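Local coordinates for beta-galactoside alpha-2,6-sialyltransferase (Photobacterium sp., PDB 2Z4T), which transfers sialic acid from a CMP-linked donor to the galactose of acceptors such as lactose, forming an alpha-2,6 linkage, at residues I35-V40 against A81-D86; E88-D93 against L110-P115; V338-Q343 against T437-D442; D399-G404 against S421-P426. All blocks are in the same frame, centred on the assembly; numbering follows the deposited sequence.

Contact 1 of 4, residues I35-V40 against A81-D86; sequences IDEEYV and APRLDD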
# COMPACT_ATOMS: atom_id res chain seq x y z
N ILE A 35 -25.40 -4.42 -3.26
CA ILE A 35 -25.39 -3.06 -3.78
C ILE A 35 -26.59 -2.80 -4.66
O ILE A 35 -27.22 -3.74 -5.15
CB ILE A 35 -24.11 -2.77 -4.57
CG1 ILE A 35 -24.04 -3.65 -5.83
CG2 ILE A 35 -22.90 -2.96 -3.69
CD1 ILE A 35 -22.99 -3.21 -6.85
N ASP A 36 -26.90 -1.52 -4.87
CA ASP A 36 -28.01 -1.09 -5.71
C ASP A 36 -28.02 -1.88 -7.01
O ASP A 36 -26.99 -2.01 -7.67
CB ASP A 36 -27.91 0.41 -6.01
CG ASP A 36 -28.04 1.27 -4.75
OD1 ASP A 36 -28.50 2.43 -4.87
OD2 ASP A 36 -27.68 0.80 -3.64
N GLU A 37 -29.18 -2.42 -7.37
CA GLU A 37 -29.42 -3.11 -8.67
C GLU A 37 -28.80 -4.48 -8.75
O GLU A 37 -28.88 -5.13 -9.79
CB GLU A 37 -29.01 -2.25 -9.89
CG GLU A 37 -29.35 -0.80 -9.71
CD GLU A 37 -29.45 -0.04 -10.99
OE1 GLU A 37 -28.54 0.77 -11.27
OE2 GLU A 37 -30.44 -0.21 -11.71
N GLU A 38 -28.19 -4.93 -7.66
CA GLU A 38 -27.64 -6.27 -7.63
C GLU A 38 -28.79 -7.27 -7.61
O GLU A 38 -29.78 -7.10 -6.89
CB GLU A 38 -26.70 -6.47 -6.45
CG GLU A 38 -26.02 -7.84 -6.44
CD GLU A 38 -25.03 -8.01 -5.29
OE1 GLU A 38 -24.55 -6.99 -4.74
OE2 GLU A 38 -24.73 -9.18 -4.94
N TYR A 39 -28.63 -8.30 -8.45
CA TYR A 39 -29.51 -9.44 -8.51
C TYR A 39 -29.14 -10.43 -7.41
O TYR A 39 -27.95 -10.68 -7.14
CB TYR A 39 -29.41 -10.10 -9.89
CG TYR A 39 -30.17 -11.40 -9.98
CD1 TYR A 39 -29.49 -12.62 -9.97
CD2 TYR A 39 -31.57 -11.41 -10.03
CE1 TYR A 39 -30.19 -13.83 -10.03
CE2 TYR A 39 -32.28 -12.62 -10.08
CZ TYR A 39 -31.57 -13.82 -10.08
OH TYR A 39 -32.24 -15.02 -10.12
N VAL A 40 -30.16 -10.97 -6.76
CA VAL A 40 -29.98 -11.94 -5.69
C VAL A 40 -30.88 -13.11 -5.95
O VAL A 40 -32.07 -12.94 -6.26
CB VAL A 40 -30.40 -11.37 -4.31
CG1 VAL A 40 -29.94 -12.29 -3.20
CG2 VAL A 40 -29.86 -9.97 -4.09
N ALA A 81 -31.95 -5.58 -6.16
CA ALA A 81 -31.84 -4.50 -5.19
C ALA A 81 -32.27 -3.22 -5.89
O ALA A 81 -32.01 -3.06 -7.08
CB ALA A 81 -30.41 -4.38 -4.72
N PRO A 82 -32.93 -2.29 -5.16
CA PRO A 82 -33.44 -1.08 -5.79
C PRO A 82 -32.34 -0.06 -6.01
O PRO A 82 -31.20 -0.27 -5.55
CB PRO A 82 -34.44 -0.54 -4.76
CG PRO A 82 -33.91 -0.99 -3.47
CD PRO A 82 -33.20 -2.31 -3.71
N ARG A 83 -32.66 1.02 -6.73
CA ARG A 83 -31.79 2.18 -6.84
C ARG A 83 -32.13 3.07 -5.66
O ARG A 83 -33.29 3.40 -5.44
CB ARG A 83 -32.05 2.93 -8.14
CG ARG A 83 -31.69 2.14 -9.35
CD ARG A 83 -31.75 2.98 -10.59
NE ARG A 83 -33.10 3.06 -11.14
CZ ARG A 83 -33.42 3.83 -12.18
NH1 ARG A 83 -32.49 4.59 -12.77
NH2 ARG A 83 -34.67 3.86 -12.61
N LEU A 84 -31.12 3.48 -4.89
CA LEU A 84 -31.37 4.22 -3.66
C LEU A 84 -30.54 5.49 -3.57
O LEU A 84 -29.57 5.65 -4.31
CB LEU A 84 -31.08 3.36 -2.43
CG LEU A 84 -31.84 2.05 -2.28
CD1 LEU A 84 -31.20 1.22 -1.16
CD2 LEU A 84 -33.34 2.33 -2.03
N ASP A 85 -30.95 6.37 -2.66
CA ASP A 85 -30.18 7.55 -2.30
C ASP A 85 -29.38 7.31 -1.03
O ASP A 85 -28.35 7.94 -0.83
CB ASP A 85 -31.13 8.72 -2.09
CG ASP A 85 -31.88 9.09 -3.36
OD1 ASP A 85 -31.25 9.14 -4.44
OD2 ASP A 85 -33.10 9.33 -3.27
N ASP A 86 -29.87 6.41 -0.18
CA ASP A 86 -29.29 6.10 1.12
C ASP A 86 -29.44 4.62 1.39
O ASP A 86 -30.50 4.04 1.14
CB ASP A 86 -30.02 6.85 2.23
CG ASP A 86 -29.98 8.35 2.04
OD1 ASP A 86 -28.88 8.91 1.90
OD2 ASP A 86 -31.06 8.96 2.04
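Ala-81 holds the tight centre of this contact, its N-H making a nearly straight bond to Glu-38 O (N to O 2.7 Å, 174° at the hydrogen). Its CB points into the type II turn from Ile-35 to Glu-38 and comes within 3.3 Å of Ile-35 O, the same oxygen that accepts Glu-38 N to close the turn. The N-H of Glu-37, at the second corner, is shared between two carbonyls: a weak bond reaches Ala-81 O (N to O 2.9 Å), and a longer, also weak one goes to Pro-82 O. Asp-36 adds a side-chain anchor. Its CG stands beside the backbone N (chi1 -64°), and its OD1 accepts Leu-84 N at 2.8 Å, the donor coming from above the carboxylate plane, 47° out of it. OD2 pairs with Arg-193 in a salt bridge, which probably helps keep this buried acid charged.

The other side is looser and more exposed. Glu-37 and Arg-83 cross obliquely there, CD of the glutamate 3.5 Å from CG of the arginine. Glu-37 OE2 stays 4.3 Å from Arg-83 NE and well out of the guanidinium plane, so the two attract through charge alone.

Just beyond, Val-40 and Val-79 pair in the small antiparallel sheet of strands 39-42 and 77-80. Ala-81 rests on Ile-34 of strand 26-35, Asp-36 and Leu-84 on Val-112 of strand 103-122, and Pro-82 and Leu-84 on Tyr-90 of strand 88-98, within the immunoglobulin-like beta-sandwich.

Contact 2 of 4, residues E88-D93 against L110-P115; sequences EKYCFD and LNVVAP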
# COMPACT_ATOMS: atom_id res chain seq x y z
N GLU A 88 -30.15 1.07 2.86
CA GLU A 88 -31.40 0.65 3.43
C GLU A 88 -31.49 -0.87 3.51
O GLU A 88 -31.13 -1.56 2.56
CB GLU A 88 -32.57 1.19 2.61
CG GLU A 88 -33.90 0.95 3.30
CD GLU A 88 -35.12 1.32 2.47
OE1 GLU A 88 -36.23 1.20 3.04
OE2 GLU A 88 -34.99 1.69 1.27
N LYS A 89 -32.01 -1.37 4.63
CA LYS A 89 -32.28 -2.79 4.82
C LYS A 89 -33.64 -3.19 4.28
O LYS A 89 -34.62 -2.46 4.45
CB LYS A 89 -32.12 -3.20 6.31
CG LYS A 89 -30.64 -3.08 6.79
CD LYS A 89 -30.41 -3.43 8.27
CE LYS A 89 -28.96 -3.12 8.72
NZ LYS A 89 -28.67 -1.66 8.60
N TYR A 90 -33.68 -4.34 3.61
CA TYR A 90 -34.92 -4.94 3.09
C TYR A 90 -35.10 -6.33 3.71
O TYR A 90 -34.12 -7.08 3.84
CB TYR A 90 -34.91 -4.98 1.55
CG TYR A 90 -35.25 -3.63 0.96
CD1 TYR A 90 -34.30 -2.61 0.92
CD2 TYR A 90 -36.54 -3.35 0.51
CE1 TYR A 90 -34.63 -1.35 0.43
CE2 TYR A 90 -36.88 -2.09 0.02
CZ TYR A 90 -35.92 -1.10 -0.03
OH TYR A 90 -36.26 0.13 -0.51
N CYS A 91 -36.32 -6.67 4.10
CA CYS A 91 -36.62 -7.95 4.75
C CYS A 91 -37.62 -8.79 3.96
O CYS A 91 -38.59 -8.26 3.41
CB CYS A 91 -37.23 -7.72 6.12
SG CYS A 91 -36.39 -6.58 7.20
N PHE A 92 -37.39 -10.10 3.96
CA PHE A 92 -38.25 -11.07 3.28
C PHE A 92 -38.42 -12.29 4.17
O PHE A 92 -37.43 -12.86 4.66
CB PHE A 92 -37.66 -11.44 1.91
CG PHE A 92 -37.47 -10.27 1.00
CD1 PHE A 92 -36.26 -9.59 0.98
CD2 PHE A 92 -38.51 -9.79 0.22
CE1 PHE A 92 -36.07 -8.47 0.16
CE2 PHE A 92 -38.34 -8.67 -0.60
CZ PHE A 92 -37.12 -8.01 -0.63
N ASP A 93 -39.66 -12.69 4.40
CA ASP A 93 -39.94 -13.85 5.23
C ASP A 93 -40.46 -14.99 4.39
O ASP A 93 -41.51 -14.85 3.76
CB ASP A 93 -40.99 -13.50 6.29
CG ASP A 93 -40.53 -12.43 7.25
OD1 ASP A 93 -41.20 -12.29 8.30
OD2 ASP A 93 -39.54 -11.72 6.96
N LEU A 110 -31.58 -8.21 3.62
CA LEU A 110 -30.68 -7.68 2.62
C LEU A 110 -30.29 -6.26 3.02
O LEU A 110 -31.15 -5.37 3.08
CB LEU A 110 -31.31 -7.74 1.22
CG LEU A 110 -31.81 -9.12 0.74
CD1 LEU A 110 -32.38 -9.07 -0.67
CD2 LEU A 110 -30.73 -10.17 0.79
N ASN A 111 -29.00 -6.09 3.33
CA ASN A 111 -28.42 -4.77 3.54
C ASN A 111 -28.01 -4.25 2.17
O ASN A 111 -27.03 -4.74 1.57
CB ASN A 111 -27.20 -4.85 4.47
CG ASN A 111 -27.42 -5.80 5.67
OD1 ASN A 111 -28.26 -5.54 6.54
ND2 ASN A 111 -26.66 -6.92 5.71
N VAL A 112 -28.78 -3.29 1.66
CA VAL A 112 -28.47 -2.64 0.39
C VAL A 112 -27.60 -1.39 0.63
O VAL A 112 -27.98 -0.48 1.38
CB VAL A 112 -29.74 -2.26 -0.44
CG1 VAL A 112 -29.32 -1.74 -1.82
CG2 VAL A 112 -30.70 -3.47 -0.61
N VAL A 113 -26.43 -1.37 0.01
CA VAL A 113 -25.45 -0.30 0.25
C VAL A 113 -25.01 0.26 -1.09
O VAL A 113 -25.10 -0.44 -2.11
CB VAL A 113 -24.22 -0.83 1.04
CG1 VAL A 113 -24.65 -1.48 2.39
CG2 VAL A 113 -23.42 -1.83 0.19
N ALA A 114 -24.56 1.51 -1.11
CA ALA A 114 -24.05 2.11 -2.34
C ALA A 114 -22.95 1.25 -3.00
O ALA A 114 -22.08 0.71 -2.30
CB ALA A 114 -23.53 3.51 -2.08
N PRO A 115 -23.00 1.10 -4.33
CA PRO A 115 -21.86 0.55 -5.07
C PRO A 115 -20.62 1.38 -4.75
O PRO A 115 -20.69 2.62 -4.66
CB PRO A 115 -22.25 0.76 -6.53
CG PRO A 115 -23.75 0.81 -6.52
CD PRO A 115 -24.13 1.45 -5.22
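Leu-110 O is approached by two hydrogens from the facing strand: Tyr-90 N donates to it (N to O 2.8 Å, 169° at the hydrogen), and Lys-89 CA adds a C-H...O contact at 3.3 Å from the same oxygen. The return bond, from Leu-110 N to Tyr-90 O, is also 2.8 Å and almost straight at 177°. Glu-88 and Val-112 exchange a second pair of backbone bonds, which makes both couples antiparallel hydrogen-bonded pairs. Lys-89 and Asn-111 form the non-hydrogen-bonded pair between them.

On the face of Lys-89 and Asn-111, the amide oxygen OD1 lies against the aliphatic part of the lysine, 3.3 Å from its CE. The amide nitrogen turns to other partners, Asn-31 OD1 and Thr-33 OG1, so the group reaches across to strand 26-35. On the face of Glu-88, Tyr-90, Leu-110 and Val-112 the side-chain contacts across the strands are apolar. Val-112 has CG1 anti to the backbone N (chi1 -173°), which leaves CG2 to touch Tyr-90 CD1 at 4.0 Å. Phe-92 crosses Leu-110 at about a right angle, its CE1 3.8 Å from Leu-110 CD1. At the border Tyr-90 OH accepts Gln-64 N and gives a weak bond to Glu-88 OE2, while Glu-88 OE1 takes Thr-63 N.

The pair belongs to the beta hairpin of strands 88-98 and 103-122 in the immunoglobulin-like domain. Strand 52-61 flanks 88-98, joined also by the Cys-61 to Cys-91 disulfide; strand 26-35 runs beside 103-122, which continues toward the sialyltransferase part of the chain.

Contact 3 of 4, residues V338-Q343 against T437-D442; sequences VNFDKQ and TDMLPD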
# COMPACT_ATOMS: atom_id res chain seq x y z
N VAL A 338 2.81 -10.87 -0.56
CA VAL A 338 4.16 -10.29 -0.60
C VAL A 338 5.28 -11.33 -0.86
O VAL A 338 6.45 -10.97 -1.00
CB VAL A 338 4.49 -9.39 0.66
CG1 VAL A 338 3.32 -8.47 1.01
CG2 VAL A 338 4.89 -10.27 1.86
N ASN A 339 4.91 -12.61 -0.96
CA ASN A 339 5.86 -13.74 -1.14
C ASN A 339 6.91 -13.92 -0.04
O ASN A 339 8.06 -14.30 -0.30
CB ASN A 339 6.49 -13.77 -2.54
CG ASN A 339 5.45 -13.79 -3.66
OD1 ASN A 339 4.40 -14.41 -3.53
ND2 ASN A 339 5.73 -13.09 -4.75
N PHE A 340 6.50 -13.66 1.20
CA PHE A 340 7.36 -13.93 2.34
C PHE A 340 7.06 -15.30 2.97
O PHE A 340 6.01 -15.52 3.56
CB PHE A 340 7.28 -12.81 3.38
CG PHE A 340 8.20 -13.02 4.57
CD1 PHE A 340 9.47 -13.58 4.39
CD2 PHE A 340 7.81 -12.64 5.84
CE1 PHE A 340 10.33 -13.76 5.47
CE2 PHE A 340 8.66 -12.82 6.92
CZ PHE A 340 9.93 -13.39 6.73
N ASP A 341 8.00 -16.21 2.81
CA ASP A 341 7.92 -17.48 3.51
C ASP A 341 8.69 -17.36 4.84
O ASP A 341 9.92 -17.51 4.90
CB ASP A 341 8.48 -18.58 2.61
CG ASP A 341 8.37 -19.97 3.24
OD1 ASP A 341 7.83 -20.13 4.38
OD2 ASP A 341 8.85 -20.90 2.57
N LYS A 342 7.94 -17.06 5.89
CA LYS A 342 8.49 -16.80 7.20
C LYS A 342 9.19 -18.00 7.81
O LYS A 342 10.31 -17.86 8.33
CB LYS A 342 7.39 -16.32 8.11
CG LYS A 342 7.82 -16.06 9.51
CD LYS A 342 6.73 -15.42 10.33
CE LYS A 342 7.01 -15.71 11.79
NZ LYS A 342 6.46 -14.65 12.66
N GLN A 343 8.53 -19.16 7.76
CA GLN A 343 9.07 -20.38 8.38
C GLN A 343 10.43 -20.76 7.73
O GLN A 343 11.35 -21.23 8.41
CB GLN A 343 8.01 -21.52 8.34
CG GLN A 343 8.36 -22.88 9.05
CD GLN A 343 9.02 -22.72 10.45
OE1 GLN A 343 8.44 -22.15 11.38
NE2 GLN A 343 10.25 -23.24 10.58
N THR A 437 6.54 -8.89 11.10
CA THR A 437 6.43 -10.30 11.44
C THR A 437 7.40 -10.73 12.55
O THR A 437 7.50 -11.92 12.89
CB THR A 437 6.62 -11.19 10.20
OG1 THR A 437 7.89 -10.92 9.60
CG2 THR A 437 5.47 -10.96 9.14
N ASP A 438 8.11 -9.75 13.13
CA ASP A 438 9.09 -10.03 14.19
C ASP A 438 10.18 -10.98 13.70
O ASP A 438 10.50 -11.96 14.35
CB ASP A 438 8.39 -10.57 15.45
CG ASP A 438 9.30 -10.61 16.66
OD1 ASP A 438 10.22 -9.74 16.78
OD2 ASP A 438 9.11 -11.53 17.50
N MET A 439 10.72 -10.68 12.52
CA MET A 439 11.69 -11.52 11.81
C MET A 439 12.94 -10.71 11.52
O MET A 439 13.68 -10.99 10.57
CB MET A 439 11.09 -12.04 10.50
CG MET A 439 10.11 -13.21 10.64
SD MET A 439 10.79 -14.59 11.60
CE MET A 439 12.00 -15.27 10.45
N LEU A 440 13.16 -9.68 12.32
CA LEU A 440 14.42 -8.96 12.27
C LEU A 440 15.56 -9.84 12.77
O LEU A 440 15.41 -10.56 13.76
CB LEU A 440 14.31 -7.67 13.09
CG LEU A 440 13.89 -6.35 12.40
CD1 LEU A 440 13.38 -6.50 10.98
CD2 LEU A 440 12.94 -5.54 13.29
N PRO A 441 16.71 -9.78 12.09
CA PRO A 441 17.90 -10.53 12.47
C PRO A 441 18.53 -9.87 13.69
O PRO A 441 17.99 -8.89 14.19
CB PRO A 441 18.79 -10.33 11.25
CG PRO A 441 18.45 -8.94 10.83
CD PRO A 441 16.97 -8.92 10.92
N ASP A 442 19.67 -10.38 14.16
CA ASP A 442 20.41 -9.72 15.24
C ASP A 442 21.08 -8.42 14.81
O ASP A 442 21.23 -7.51 15.62
CB ASP A 442 21.46 -10.64 15.83
CG ASP A 442 20.88 -11.94 16.25
OD1 ASP A 442 20.10 -11.94 17.23
OD2 ASP A 442 21.17 -12.96 15.58
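Two helix ends meet here within the GT-B sialyltransferase part: the Schellman motif that finishes helix 431-436, with Asp-438 as its C-prime residue, packs against the start of helix 342-349, for which Asp-341 is the N-cap. Phe-340 and Lys-342 face Thr-437 and Met-439 across the contact.

Lys-342 reaches out with an extended chain, and its NZ donates to Thr-437 O in the carbonyl plane (2.9 Å). This carbonyl belongs to the first residue past the helix, so the ammonium probably interacts favourably with the negative end of the helix dipole. The CB of Phe-340 points toward the other segment, and chi1 (-177°) sets CG anti to the backbone N. Both partners meet the edge of its ring: Thr-437 OG1 lies 3.4 Å from CE2, and Met-439 CG 3.9 Å from CZ. One face of the ring carries Lys-342 CA, 3.7 Å above the plane and offset toward the rim. The threonine hydroxyl is also tied to Val-433 O in the preceding turn.

The carbonyl oxygen of Met-439 is hydrogen-bonded to Tyr-349 OH, and Tyr-349 belongs to a magnesium site. CG of Met-439 touches both the ring edge and, at 3.8 Å, Lys-342 CG; from there the bent chain follows the lysine, SD near its CG and CE, and the methyl CE of Met-439 ends 3.7 Å from the backbone oxygen of Lys-342.

Contact 4 of 4, residues D399-G404 against S421-P426; sequences DLFFKG and SMVDIP. With C5P (cytidine-5'-monophosphate), chain C.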
# COMPACT_ATOMS: atom_id res chain seq x y z
N ASP A 399 26.11 -15.26 10.39
CA ASP A 399 25.55 -15.77 9.16
C ASP A 399 25.08 -14.59 8.33
O ASP A 399 24.39 -13.68 8.83
CB ASP A 399 24.37 -16.69 9.46
CG ASP A 399 24.78 -17.95 10.20
OD1 ASP A 399 25.79 -18.57 9.80
OD2 ASP A 399 24.08 -18.31 11.18
N LEU A 400 25.47 -14.61 7.06
CA LEU A 400 25.28 -13.51 6.14
C LEU A 400 23.96 -13.67 5.38
O LEU A 400 23.74 -14.70 4.74
CB LEU A 400 26.45 -13.48 5.16
CG LEU A 400 26.48 -12.39 4.09
CD1 LEU A 400 26.35 -10.99 4.69
CD2 LEU A 400 27.77 -12.54 3.30
N PHE A 401 23.11 -12.63 5.44
CA PHE A 401 21.82 -12.55 4.75
C PHE A 401 21.72 -11.30 3.90
O PHE A 401 22.30 -10.25 4.24
CB PHE A 401 20.67 -12.58 5.77
CG PHE A 401 20.51 -13.91 6.46
CD1 PHE A 401 19.50 -14.78 6.08
CD2 PHE A 401 21.37 -14.30 7.47
CE1 PHE A 401 19.34 -16.00 6.70
CE2 PHE A 401 21.24 -15.53 8.09
CZ PHE A 401 20.22 -16.40 7.69
N PHE A 402 21.00 -11.39 2.79
CA PHE A 402 20.90 -10.26 1.87
C PHE A 402 19.46 -9.89 1.55
O PHE A 402 18.64 -10.76 1.30
CB PHE A 402 21.69 -10.56 0.59
CG PHE A 402 21.55 -9.51 -0.50
CD1 PHE A 402 22.00 -8.20 -0.31
CD2 PHE A 402 20.99 -9.84 -1.73
CE1 PHE A 402 21.90 -7.24 -1.32
CE2 PHE A 402 20.89 -8.90 -2.75
CZ PHE A 402 21.34 -7.59 -2.55
N LYS A 403 19.19 -8.59 1.54
CA LYS A 403 17.92 -7.99 1.11
C LYS A 403 18.40 -6.76 0.30
O LYS A 403 18.49 -5.70 0.89
CB LYS A 403 17.23 -7.54 2.40
CG LYS A 403 15.87 -6.87 2.25
CD LYS A 403 14.97 -7.79 1.43
CE LYS A 403 13.75 -7.09 1.04
NZ LYS A 403 13.91 -6.13 -0.05
N GLY A 404 18.65 -6.78 -1.02
CA GLY A 404 17.72 -6.90 -2.14
C GLY A 404 16.85 -5.70 -1.81
O GLY A 404 15.74 -5.96 -1.36
N SER A 421 26.98 -19.39 0.18
CA SER A 421 27.38 -18.64 1.40
C SER A 421 26.19 -17.74 1.86
O SER A 421 25.58 -17.98 2.92
CB SER A 421 28.69 -17.88 1.31
OG SER A 421 28.94 -17.15 2.52
N MET A 422 25.84 -16.73 1.06
CA MET A 422 24.78 -15.79 1.43
C MET A 422 23.37 -16.36 1.24
O MET A 422 23.13 -17.12 0.31
CB MET A 422 24.92 -14.52 0.61
CG MET A 422 24.11 -13.34 1.09
SD MET A 422 24.84 -11.82 0.46
CE MET A 422 24.48 -12.03 -1.26
N VAL A 423 22.45 -15.98 2.12
CA VAL A 423 21.03 -16.29 1.97
C VAL A 423 20.22 -15.04 1.55
O VAL A 423 20.29 -14.02 2.21
CB VAL A 423 20.47 -16.86 3.29
CG1 VAL A 423 19.00 -17.24 3.15
CG2 VAL A 423 21.30 -18.05 3.75
N ASP A 424 19.51 -15.15 0.43
CA ASP A 424 18.49 -14.19 -0.07
C ASP A 424 17.27 -14.59 0.78
O ASP A 424 16.82 -15.73 0.67
CB ASP A 424 18.30 -14.54 -1.54
CG ASP A 424 17.88 -13.37 -2.37
OD1 ASP A 424 18.66 -12.43 -2.55
OD2 ASP A 424 16.74 -13.40 -2.88
N ILE A 425 16.68 -13.75 1.64
CA ILE A 425 15.69 -12.67 1.46
C ILE A 425 15.22 -12.10 0.12
O ILE A 425 15.69 -11.04 -0.28
CB ILE A 425 15.68 -11.70 2.59
CG1 ILE A 425 16.41 -12.32 3.79
CG2 ILE A 425 14.23 -11.36 2.91
CD1 ILE A 425 16.73 -11.36 4.92
N PRO A 426 14.24 -12.77 -0.52
CA PRO A 426 13.81 -12.29 -1.82
C PRO A 426 13.62 -10.79 -1.83
O PRO A 426 12.91 -10.22 -1.00
CB PRO A 426 12.53 -13.08 -2.09
CG PRO A 426 12.83 -14.42 -1.45
CD PRO A 426 13.55 -14.02 -0.15
O3P C5P C . 15.73 2.21 -0.59
P C5P C . 14.47 2.97 -0.76
O1P C5P C . 14.16 3.02 -2.25
O2P C5P C . 14.44 4.25 0.04
O5' C5P C . 13.36 2.09 -0.06
C5' C5P C . 11.98 2.29 -0.27
C4' C5P C . 11.31 1.02 0.23
O4' C5P C . 11.76 -0.11 -0.54
C3' C5P C . 11.67 0.65 1.66
O3' C5P C . 10.80 1.24 2.62
C2' C5P C . 11.46 -0.83 1.65
O2' C5P C . 10.06 -1.14 1.63
C1' C5P C . 11.92 -1.26 0.30
N1 C5P C . 13.30 -1.73 0.36
C2 C5P C . 13.56 -3.05 0.81
N3 C5P C . 14.83 -3.53 0.86
C4 C5P C . 15.88 -2.74 0.49
C5 C5P C . 15.65 -1.42 0.04
C6 C5P C . 14.34 -0.94 -0.02
O2 C5P C . 12.64 -3.80 1.17
N4 C5P C . 17.14 -3.25 0.54
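Asp-424 OD1 meets the Phe-402 ring at its edge, 3.6 Å from CD2, the two side chains lying side by side and pointing the same way. One face of that ring carries Gly-404 N, 3.2 Å above the plane and offset toward the rim. Met-422 comes in obliquely: SD sits 5.1 Å from the Phe-402 centroid, 50° off the ring normal, a Met-aromatic contact, and the bend at chi3 (69°) brings CE close to the CB and CG of the phenylalanine. The sulfur also touches Leu-400. On the opposite face of the sheet, Phe-401 has Asp-399 O in plane at its edge, and its CD1 presses on Val-423 CB at 3.6 Å. Tyr-349, from helix 342-349, packs edge-to-face with this ring.

The backbones run parallel. Phe-402 N donates to Val-423 O at 2.8 Å, and Val-423 N to Leu-400 O at 3.2 Å. Further along, Ile-425 lies across the Lys-403 chain at about a right angle.

Lys-403 carries the contact into the nucleotide site. Its carbonyl oxygen accepts N4 of the cytosine at 2.8 Å. As modelled, its NZ makes a weak bond to the base oxygen O2 and also donates to Ser-427 O, though the exact placing of NZ is doubtful. Asp-399, at the other end of the strand, belongs to a magnesium site. The whole is a beta-alpha-beta crossover through helix 410-417, which covers Phe-402 and Met-422, with CMP bound at the C-terminal end of the parallel strands as in GT-B glycosyltransferases.

Overall arrangement
From the N terminus, contact 1 closes a 40-residue loop that has strands but no helix in the immunoglobulin-like domain, and contact 2 follows in series, closing the hairpin of strands 88-98 and 103-122. The two touch, with centres 8 Å apart, through Ile-35, Asp-36 and Leu-84 against Val-112 and Val-113. The chain then runs through the N-terminal GT-B region before residues 338-343 open contact 3, which joins the start of helix 342-349 to the end of helix 431-436, just before strand 443-447 of the parallel sheet. Contact 4, the beta-alpha-beta unit at the CMP site, is nested inside that long loop. Contacts 1 and 4 lie on opposite sides of the chain's centre.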